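Local coordinates for protein glycoside Hydrolase (Bacteroides uniformis, PDB 5T99) that probably hydrolyses terminal beta-galactosidic linkages while a human gut bacterium breaks down agarose, and holds the sugar mimic d-galacto-isofagomine in its ligand pocket, at residues 96-101 with 174-179; 186-191 with 442-447; 502-507 with 783-788. All blocks are in the same frame, centred on the assembly; numbering follows the deposited sequence.

Interaction 1: 96-101 with 174-179; sequences AQWKDK and LRVDNK. With EDO (1,2-ethanediol), chain M.
Lys101 and Trp98 grip Val176 from two directions, each using a different methyl branch of the valine. Val176 CG1 lies 3.5 Å from Lys101 CG, and Val176 CG2 stands over one face of the Trp98 indole, a CH-pi contact 3.9 Å from the centroid of the five-membered ring and 23° off its normal. Further along the indole, Trp98 CZ2 touches Leu174 CD2 at 3.6 Å. A branched valine suits this place on the strand because it can serve both neighbours at once. Trp98 and Lys101 are the first and last residues of a type II beta turn, which leads from a short 3-10 segment into strand 102-107. That strand pairs antiparallel with strand 172-177 in the sugar-binding domain, and the turn before it packs against side chains of this neighbour. Lys101 shows the double nature of lysine: its methylenes pack on Val176 and on the backbone of Asp177, while a bend at chi2 (25°) carries Lys101 NZ beside Asn178, whose OD1 accepts a 3.1 Å hydrogen bond almost in line with its C=O. The amide's other end, ND2, is bound to Thr281 O. On the turn, a 1,2-ethanediol is hydrogen-bonded to Asp100 N and Lys101 O.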
loop_
_atom_site.group_PDB
_atom_site.type_symbol
_atom_site.label_atom_id
_atom_site.label_comp_id
_atom_site.label_asym_id
_atom_site.label_seq_id
_atom_site.Cartn_x
_atom_site.Cartn_y
_atom_site.Cartn_z
ATOM N N ALA A 96 -18.150 33.674 -3.801
ATOM C CA ALA A 96 -19.520 34.101 -4.128
ATOM C C ALA A 96 -20.354 32.963 -4.724
ATOM O O ALA A 96 -21.548 32.874 -4.472
ATOM C CB ALA A 96 -19.496 35.301 -5.076
ATOM N N GLN A 97 -19.706 32.089 -5.494
ATOM C CA GLN A 97 -20.352 30.888 -6.044
ATOM C C GLN A 97 -20.800 29.859 -5.005
ATOM O O GLN A 97 -21.584 28.980 -5.345
ATOM C CB GLN A 97 -19.426 30.193 -7.042
ATOM C CG GLN A 97 -19.217 30.974 -8.332
ATOM C CD GLN A 97 -18.109 30.390 -9.191
ATOM O OE1 GLN A 97 -18.335 30.027 -10.346
ATOM N NE2 GLN A 97 -16.903 30.284 -8.625
ATOM N N TRP A 98 -20.299 29.944 -3.768
ATOM C CA TRP A 98 -20.741 29.060 -2.685
ATOM C C TRP A 98 -21.980 29.575 -1.935
ATOM O O TRP A 98 -22.455 28.916 -1.015
ATOM C CB TRP A 98 -19.618 28.816 -1.664
ATOM C CG TRP A 98 -18.288 28.442 -2.220
ATOM C CD1 TRP A 98 -18.010 27.979 -3.472
ATOM C CD2 TRP A 98 -17.043 28.478 -1.519
ATOM N NE1 TRP A 98 -16.659 27.737 -3.597
ATOM C CE2 TRP A 98 -16.048 28.026 -2.409
ATOM C CE3 TRP A 98 -16.674 28.841 -0.219
ATOM C CZ2 TRP A 98 -14.707 27.951 -2.050
ATOM C CZ3 TRP A 98 -15.340 28.743 0.143
ATOM C CH2 TRP A 98 -14.371 28.309 -0.774
ATOM N N LYS A 99 -22.479 30.755 -2.298
ATOM C CA LYS A 99 -23.700 31.321 -1.697
ATOM C C LYS A 99 -24.883 30.361 -1.876
ATOM O O LYS A 99 -25.137 29.898 -2.988
ATOM C CB LYS A 99 -23.999 32.690 -2.334
ATOM C CG LYS A 99 -25.242 33.427 -1.839
ATOM C CD LYS A 99 -25.161 33.786 -0.365
ATOM C CE LYS A 99 -26.400 34.546 0.094
ATOM N NZ LYS A 99 -26.551 35.870 -0.578
ATOM N N ASP A 100 -25.556 30.036 -0.770
ATOM C CA ASP A 100 -26.736 29.137 -0.751
ATOM C C ASP A 100 -26.478 27.683 -1.188
ATOM O O ASP A 100 -27.427 26.926 -1.415
ATOM C CB ASP A 100 -27.918 29.747 -1.542
ATOM C CG ASP A 100 -28.439 31.045 -0.915
ATOM O OD1 ASP A 100 -28.763 31.026 0.298
ATOM O OD2 ASP A 100 -28.533 32.067 -1.635
ATOM N N LYS A 101 -25.198 27.302 -1.257
ATOM C CA LYS A 101 -24.770 25.949 -1.575
ATOM C C LYS A 101 -24.540 25.173 -0.297
ATOM O O LYS A 101 -24.319 25.760 0.762
ATOM C CB LYS A 101 -23.463 25.972 -2.379
ATOM C CG LYS A 101 -23.584 26.073 -3.895
ATOM C CD LYS A 101 -24.864 26.727 -4.394
ATOM C CE LYS A 101 -24.785 27.037 -5.875
ATOM N NZ LYS A 101 -26.139 27.413 -6.367
ATOM N N LEU A 174 -12.782 19.856 -0.968
ATOM C CA LEU A 174 -13.879 20.804 -0.873
ATOM C C LEU A 174 -15.008 20.331 -1.784
ATOM O O LEU A 174 -14.776 20.051 -2.954
ATOM C CB LEU A 174 -13.404 22.199 -1.301
ATOM C CG LEU A 174 -14.461 23.298 -1.473
ATOM C CD1 LEU A 174 -15.011 23.717 -0.121
ATOM C CD2 LEU A 174 -13.859 24.476 -2.235
ATOM N N ARG A 175 -16.221 20.260 -1.244
ATOM C CA ARG A 175 -17.400 19.812 -1.988
ATOM C C ARG A 175 -18.463 20.893 -1.897
ATOM O O ARG A 175 -18.951 21.205 -0.804
ATOM C CB ARG A 175 -17.917 18.484 -1.427
ATOM C CG ARG A 175 -17.037 17.299 -1.811
ATOM C CD ARG A 175 -17.109 16.141 -0.826
ATOM N NE ARG A 175 -15.960 15.240 -0.967
ATOM C CZ ARG A 175 -15.606 14.289 -0.092
ATOM N NH1 ARG A 175 -16.318 14.063 1.026
ATOM N NH2 ARG A 175 -14.522 13.546 -0.341
ATOM N N VAL A 176 -18.789 21.486 -3.042
ATOM C CA VAL A 176 -19.784 22.530 -3.125
ATOM C C VAL A 176 -20.922 21.947 -3.942
ATOM O O VAL A 176 -20.744 21.644 -5.123
ATOM C CB VAL A 176 -19.210 23.792 -3.795
ATOM C CG1 VAL A 176 -20.299 24.848 -4.007
ATOM C CG2 VAL A 176 -18.080 24.360 -2.949
ATOM N N ASP A 177 -22.081 21.772 -3.311
ATOM C CA ASP A 177 -23.243 21.185 -3.968
ATOM C C ASP A 177 -24.466 22.105 -3.936
ATOM O O ASP A 177 -24.570 22.971 -3.073
ATOM C CB ASP A 177 -23.584 19.849 -3.305
ATOM C CG ASP A 177 -22.614 18.750 -3.683
ATOM O OD1 ASP A 177 -22.932 17.970 -4.596
ATOM O OD2 ASP A 177 -21.525 18.674 -3.078
ATOM N N ASN A 178 -25.381 21.904 -4.887
ATOM C CA ASN A 178 -26.742 22.441 -4.791
ATOM C C ASN A 178 -27.492 21.628 -3.748
ATOM O O ASN A 178 -26.991 20.609 -3.280
ATOM C CB ASN A 178 -27.461 22.381 -6.141
ATOM C CG ASN A 178 -26.771 23.219 -7.199
ATOM O OD1 ASN A 178 -26.619 24.430 -7.037
ATOM N ND2 ASN A 178 -26.319 22.584 -8.268
ATOM N N LYS A 179 -28.689 22.074 -3.382
ATOM C CA LYS A 179 -29.416 21.467 -2.265
ATOM C C LYS A 179 -30.092 20.103 -2.562
ATOM O O LYS A 179 -30.629 19.463 -1.635
ATOM C CB LYS A 179 -30.408 22.469 -1.690
ATOM C CG LYS A 179 -29.707 23.624 -0.995
ATOM C CD LYS A 179 -30.695 24.609 -0.396
ATOM C CE LYS A 179 -29.984 25.838 0.152
ATOM N NZ LYS A 179 -30.827 26.569 1.138
HETATM C C1 EDO M . -23.404 29.906 2.294
HETATM O O1 EDO M . -24.368 30.813 1.739
HETATM C C2 EDO M . -24.051 28.676 2.925
HETATM O O2 EDO M . -25.090 28.118 2.105
#

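Interaction 2: 186-191 with 442-447. With EDO (1,2-ethanediol), chain J.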
loop_
_atom_site.group_PDB
_atom_site.type_symbol
_atom_site.label_atom_id
_atom_site.label_comp_id
_atom_site.label_asym_id
_atom_site.label_seq_id
_atom_site.Cartn_x
_atom_site.Cartn_y
_atom_site.Cartn_z
ATOM N N GLY A 186 -22.171 7.957 -1.923
ATOM C CA GLY A 186 -23.584 7.865 -2.267
ATOM C C GLY A 186 -23.975 7.040 -3.483
ATOM O O GLY A 186 -25.161 7.009 -3.831
ATOM N N VAL A 187 -23.000 6.399 -4.137
ATOM C CA VAL A 187 -23.270 5.446 -5.224
ATOM C C VAL A 187 -22.568 4.118 -4.941
ATOM O O VAL A 187 -21.399 4.087 -4.574
ATOM C CB VAL A 187 -22.814 5.983 -6.595
ATOM C CG1 VAL A 187 -23.038 4.941 -7.687
ATOM C CG2 VAL A 187 -23.539 7.277 -6.929
ATOM N N TYR A 188 -23.299 3.028 -5.135
ATOM C CA TYR A 188 -22.825 1.688 -4.855
ATOM C C TYR A 188 -23.059 0.841 -6.117
ATOM O O TYR A 188 -24.202 0.559 -6.464
ATOM C CB TYR A 188 -23.586 1.161 -3.623
ATOM C CG TYR A 188 -23.371 -0.282 -3.228
ATOM C CD1 TYR A 188 -22.165 -0.960 -3.477
ATOM C CD2 TYR A 188 -24.382 -0.977 -2.549
ATOM C CE1 TYR A 188 -21.991 -2.284 -3.070
ATOM C CE2 TYR A 188 -24.213 -2.291 -2.138
ATOM C CZ TYR A 188 -23.024 -2.945 -2.398
ATOM O OH TYR A 188 -22.900 -4.265 -1.995
ATOM N N VAL A 189 -21.967 0.460 -6.793
ATOM C CA VAL A 189 -21.988 -0.221 -8.087
ATOM C C VAL A 189 -21.601 -1.686 -7.915
ATOM O O VAL A 189 -20.507 -1.973 -7.417
ATOM C CB VAL A 189 -20.970 0.430 -9.049
ATOM C CG1 VAL A 189 -20.994 -0.248 -10.426
ATOM C CG2 VAL A 189 -21.223 1.932 -9.166
ATOM N N THR A 190 -22.478 -2.600 -8.333
ATOM C CA THR A 190 -22.215 -4.045 -8.295
ATOM C C THR A 190 -22.440 -4.656 -9.676
ATOM O O THR A 190 -22.984 -3.992 -10.565
ATOM C CB THR A 190 -23.099 -4.748 -7.247
ATOM O OG1 THR A 190 -24.498 -4.452 -7.473
ATOM C CG2 THR A 190 -22.687 -4.300 -5.830
ATOM N N THR A 191 -21.996 -5.901 -9.860
ATOM C CA THR A 191 -22.131 -6.618 -11.137
ATOM C C THR A 191 -22.629 -8.047 -10.902
ATOM O O THR A 191 -21.840 -9.010 -10.893
ATOM C CB THR A 191 -20.818 -6.635 -11.948
ATOM O OG1 THR A 191 -19.764 -7.204 -11.169
ATOM C CG2 THR A 191 -20.427 -5.249 -12.368
ATOM N N ASP A 442 -22.080 -5.019 2.515
ATOM C CA ASP A 442 -21.588 -5.499 1.222
ATOM C C ASP A 442 -21.499 -7.038 1.208
ATOM O O ASP A 442 -20.426 -7.616 1.474
ATOM C CB ASP A 442 -20.233 -4.858 0.870
ATOM C CG ASP A 442 -19.721 -5.290 -0.491
ATOM O OD1 ASP A 442 -20.560 -5.400 -1.421
ATOM O OD2 ASP A 442 -18.490 -5.533 -0.639
ATOM N N PRO A 443 -22.626 -7.708 0.881
ATOM C CA PRO A 443 -22.590 -9.170 0.727
ATOM C C PRO A 443 -21.883 -9.670 -0.538
ATOM O O PRO A 443 -21.767 -10.877 -0.693
ATOM C CB PRO A 443 -24.067 -9.559 0.699
ATOM C CG PRO A 443 -24.751 -8.351 0.168
ATOM C CD PRO A 443 -23.987 -7.172 0.694
ATOM N N THR A 444 -21.402 -8.771 -1.408
ATOM C CA THR A 444 -20.700 -9.173 -2.649
ATOM C C THR A 444 -19.226 -9.543 -2.446
ATOM O O THR A 444 -18.535 -9.883 -3.421
ATOM C CB THR A 444 -20.754 -8.074 -3.741
ATOM O OG1 THR A 444 -19.848 -7.017 -3.415
ATOM C CG2 THR A 444 -22.168 -7.526 -3.899
ATOM N N ARG A 445 -18.748 -9.442 -1.204
ATOM C CA ARG A 445 -17.369 -9.750 -0.851
ATOM C C ARG A 445 -17.349 -10.436 0.504
ATOM O O ARG A 445 -18.043 -9.995 1.418
ATOM C CB ARG A 445 -16.552 -8.467 -0.757
ATOM C CG ARG A 445 -16.325 -7.747 -2.080
ATOM C CD ARG A 445 -15.477 -6.504 -1.857
ATOM N NE ARG A 445 -15.314 -5.685 -3.057
ATOM C CZ ARG A 445 -16.209 -4.828 -3.549
ATOM N NH1 ARG A 445 -17.391 -4.641 -2.972
ATOM N NH2 ARG A 445 -15.911 -4.148 -4.657
ATOM N N PRO A 446 -16.561 -11.517 0.643
ATOM C CA PRO A 446 -16.509 -12.221 1.928
ATOM C C PRO A 446 -15.759 -11.482 3.023
ATOM O O PRO A 446 -14.867 -10.684 2.732
ATOM C CB PRO A 446 -15.772 -13.517 1.585
ATOM C CG PRO A 446 -14.971 -13.183 0.383
ATOM C CD PRO A 446 -15.852 -12.279 -0.407
ATOM N N SER A 447 -16.143 -11.750 4.272
ATOM C CA SER A 447 -15.381 -11.315 5.434
ATOM C C SER A 447 -14.252 -12.301 5.707
ATOM O O SER A 447 -14.331 -13.479 5.363
ATOM C CB SER A 447 -16.285 -11.241 6.657
ATOM O OG SER A 447 -16.828 -12.512 6.979
HETATM C C1 EDO J . -17.640 -3.864 -7.667
HETATM O O1 EDO J . -18.390 -3.262 -6.581
HETATM C C2 EDO J . -17.613 -2.992 -8.928
HETATM O O2 EDO J . -16.283 -2.551 -9.274
#
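Thr190 and Thr444 have CA atoms 7.8 Å apart, and those of Tyr188 and Asp442 are 9.5 Å apart, so strand 180-194 passes the type I beta turn from Asp442 to Arg445 at a distance that side chains must span. Tyr188 is long enough to do so. Its CG is anti to the backbone N (chi1 173°), which brings the end of its ring to the turn, where Tyr188 OH donates a 2.7 Å hydrogen bond to Asp442 OD1. The ring and the carboxylate are nearly perpendicular, and the phenol arrives on the anti side of OD1. The syn side of Asp442 OD1 is taken by Thr444 OG1, also at 2.7 Å, a bond that ties the turn to its first residue. Thr444 thereby uses both branches, for Thr444 CG2 meets Thr190 CG2 at 3.8 Å and packs beside the tyrosine hydroxyl.

The other carboxylate oxygen, Asp442 OD2, forms a salt bridge with Arg445 NH1 at 2.7 Å, approached from above the carboxylate plane, and also accepts a hydrogen bond from Trp412 NE1. Arg445 is in turn braced by the backbone oxygens of Arg404, His406 and Val409, while its NH2 makes a weak bond to a 1,2-ethanediol lying beside Val189 O. The contact thus joins the second family 2 beta domain to the TIM barrel, at the turn between helix 427-441 and strand 447-451. With four donors on its two oxygens, one of them an arginine, the buried Asp442 is probably kept ionised; the bonds to Thr444, Arg445 and Trp412 also hold its carboxylate in the orientation that meets Tyr188.

Interaction 3: 502-507 with 783-788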
loop_
_atom_site.group_PDB
_atom_site.type_symbol
_atom_site.label_atom_id
_atom_site.label_comp_id
_atom_site.label_asym_id
_atom_site.label_seq_id
_atom_site.Cartn_x
_atom_site.Cartn_y
_atom_site.Cartn_z
ATOM N N ARG A 502 19.712 -5.935 3.159
ATOM C CA ARG A 502 20.136 -5.970 1.748
ATOM C C ARG A 502 21.649 -6.071 1.629
ATOM O O ARG A 502 22.357 -5.244 2.192
ATOM C CB ARG A 502 19.680 -4.699 1.008
ATOM C CG ARG A 502 19.967 -4.718 -0.495
ATOM C CD ARG A 502 19.286 -3.568 -1.230
ATOM N NE ARG A 502 19.634 -2.276 -0.651
ATOM C CZ ARG A 502 20.800 -1.645 -0.807
ATOM N NH1 ARG A 502 21.777 -2.165 -1.548
ATOM N NH2 ARG A 502 20.994 -0.470 -0.208
ATOM N N GLY A 503 22.127 -7.073 0.898
ATOM C CA GLY A 503 23.549 -7.220 0.608
ATOM C C GLY A 503 24.482 -7.468 1.791
ATOM O O GLY A 503 25.663 -7.147 1.708
ATOM N N VAL A 504 23.960 -8.045 2.875
ATOM C CA VAL A 504 24.757 -8.352 4.062
ATOM C C VAL A 504 24.754 -9.856 4.270
ATOM O O VAL A 504 23.702 -10.455 4.413
ATOM C CB VAL A 504 24.214 -7.638 5.317
ATOM C CG1 VAL A 504 25.015 -8.030 6.556
ATOM C CG2 VAL A 504 24.250 -6.127 5.116
ATOM N N TYR A 505 25.945 -10.447 4.277
ATOM C CA TYR A 505 26.143 -11.883 4.483
ATOM C C TYR A 505 27.130 -12.045 5.634
ATOM O O TYR A 505 28.167 -11.350 5.682
ATOM C CB TYR A 505 26.684 -12.535 3.203
ATOM C CG TYR A 505 25.929 -12.085 1.992
ATOM C CD1 TYR A 505 24.751 -12.721 1.610
ATOM C CD2 TYR A 505 26.349 -10.975 1.263
ATOM C CE1 TYR A 505 24.039 -12.288 0.512
ATOM C CE2 TYR A 505 25.637 -10.527 0.162
ATOM C CZ TYR A 505 24.482 -11.187 -0.204
ATOM O OH TYR A 505 23.775 -10.745 -1.294
ATOM N N HIS A 506 26.799 -12.944 6.560
ATOM C CA HIS A 506 27.628 -13.195 7.745
ATOM C C HIS A 506 28.213 -14.598 7.646
ATOM O O HIS A 506 27.482 -15.587 7.793
ATOM C CB HIS A 506 26.795 -13.051 9.028
ATOM C CG HIS A 506 26.468 -11.634 9.379
ATOM N ND1 HIS A 506 25.336 -11.283 10.083
ATOM C CD2 HIS A 506 27.120 -10.475 9.111
ATOM C CE1 HIS A 506 25.312 -9.972 10.247
ATOM N NE2 HIS A 506 26.382 -9.459 9.666
ATOM N N LEU A 507 29.524 -14.672 7.391
ATOM C CA LEU A 507 30.220 -15.942 7.133
ATOM C C LEU A 507 31.305 -16.237 8.196
ATOM O O LEU A 507 32.288 -15.489 8.273
ATOM C CB LEU A 507 30.832 -15.909 5.723
ATOM C CG LEU A 507 29.816 -15.866 4.566
ATOM C CD1 LEU A 507 30.496 -15.717 3.210
ATOM C CD2 LEU A 507 28.920 -17.100 4.570
ATOM N N ALA A 783 25.871 5.410 1.188
ATOM C CA ALA A 783 25.549 4.145 0.556
ATOM C C ALA A 783 25.417 3.086 1.634
ATOM O O ALA A 783 25.994 3.218 2.714
ATOM C CB ALA A 783 26.611 3.743 -0.455
ATOM N N PHE A 784 24.600 2.073 1.343
ATOM C CA PHE A 784 24.509 0.858 2.143
ATOM C C PHE A 784 24.598 -0.294 1.161
ATOM O O PHE A 784 23.900 -0.303 0.140
ATOM C CB PHE A 784 23.193 0.805 2.933
ATOM C CG PHE A 784 23.062 -0.413 3.817
ATOM C CD1 PHE A 784 23.818 -0.531 4.979
ATOM C CD2 PHE A 784 22.184 -1.447 3.484
ATOM C CE1 PHE A 784 23.708 -1.652 5.791
ATOM C CE2 PHE A 784 22.071 -2.573 4.292
ATOM C CZ PHE A 784 22.836 -2.676 5.446
ATOM N N SER A 785 25.473 -1.247 1.456
ATOM C CA SER A 785 25.754 -2.368 0.564
ATOM C C SER A 785 25.852 -1.970 -0.919
ATOM O O SER A 785 25.263 -2.614 -1.793
ATOM C CB SER A 785 24.727 -3.483 0.785
ATOM O OG SER A 785 24.821 -3.987 2.107
ATOM N N GLY A 786 26.598 -0.892 -1.171
ATOM C CA GLY A 786 26.887 -0.400 -2.513
ATOM C C GLY A 786 25.978 0.693 -3.050
ATOM O O GLY A 786 26.334 1.354 -4.036
ATOM N N MET A 787 24.820 0.905 -2.422
ATOM C CA MET A 787 23.787 1.739 -3.025
ATOM C C MET A 787 23.054 2.625 -2.043
ATOM O O MET A 787 22.989 2.360 -0.838
ATOM C CB MET A 787 22.760 0.871 -3.766
ATOM C CG MET A 787 23.224 0.370 -5.130
ATOM S SD MET A 787 21.979 -0.575 -6.044
ATOM C CE MET A 787 22.198 -2.222 -5.366
ATOM N N CYS A 788 22.506 3.696 -2.593
ATOM C CA CYS A 788 21.535 4.511 -1.903
ATOM C C CYS A 788 20.572 5.072 -2.966
ATOM O O CYS A 788 20.627 4.662 -4.133
ATOM C CB CYS A 788 22.232 5.572 -1.039
ATOM S SG CYS A 788 23.149 6.852 -1.910
#
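Arg502 reaches into the turn that starts at Phe784, and its side chain carries much of this contact. From CB the chain runs out through CG and CD almost fully extended, then bends at chi3 (55°), which swings the guanidinium round to the backbone of the turn. NE faces away from it and pairs with Asp591 in a salt bridge. The turn's chief acceptor for the tip is Phe784 O. Arg502 NH2 donates to Phe784 O at 2.9 Å, from above the carbonyl plane. Arg502 NH1 adds a weak bond to Phe784 O at 3.3 Å. Arg502 NH1 also lies 3.8 Å from Met787 CE, while NH2 has a further acceptor in Asn767 O. Arginine suits the place because it offers so many N-H groups on one flat head.

Contact also runs the other way, since Ser785 OG donates to Arg502 O at 2.8 Å. Gly503, lacking a side chain, lets the two backbones come this close, and Val504 CG2 rests against Phe784 CZ at 3.7 Å. Met787 N binds Phe784 O from the opposite face to Arg502 NH2, and Phe784 N returns a bond to Met787 O. This closed four-residue unit, with Ser785 and Gly786 at its corners in left-handed conformation, is the type I' beta turn, a common closure of two-residue beta-hairpin loops; here it is the part of the C-terminal beta domain that meets the long loop after barrel strand 490-495.

How the interactions relate
Interaction 1 is partly buried and lies within one domain, where the turn leading into one strand packs on the strand beside it; interactions 2 and 3 are surface contacts that join other domains to the catalytic barrel and its loops. The centres of interactions 2 and 3 lie about 46 Å apart on opposite sides of the chain's centre. The first two are linked through the chain, because strand 172-177 of interaction 1 is followed directly by strand 180-194 of interaction 2. Chemistry follows place: aliphatic and indole packing dominates inside the sugar-binding domain, a shared carboxylate bridges 186-191 and 442-447 across only 142 Å² of buried surface, and an arginine bound to backbone oxygen joins 502-507 to 783-788.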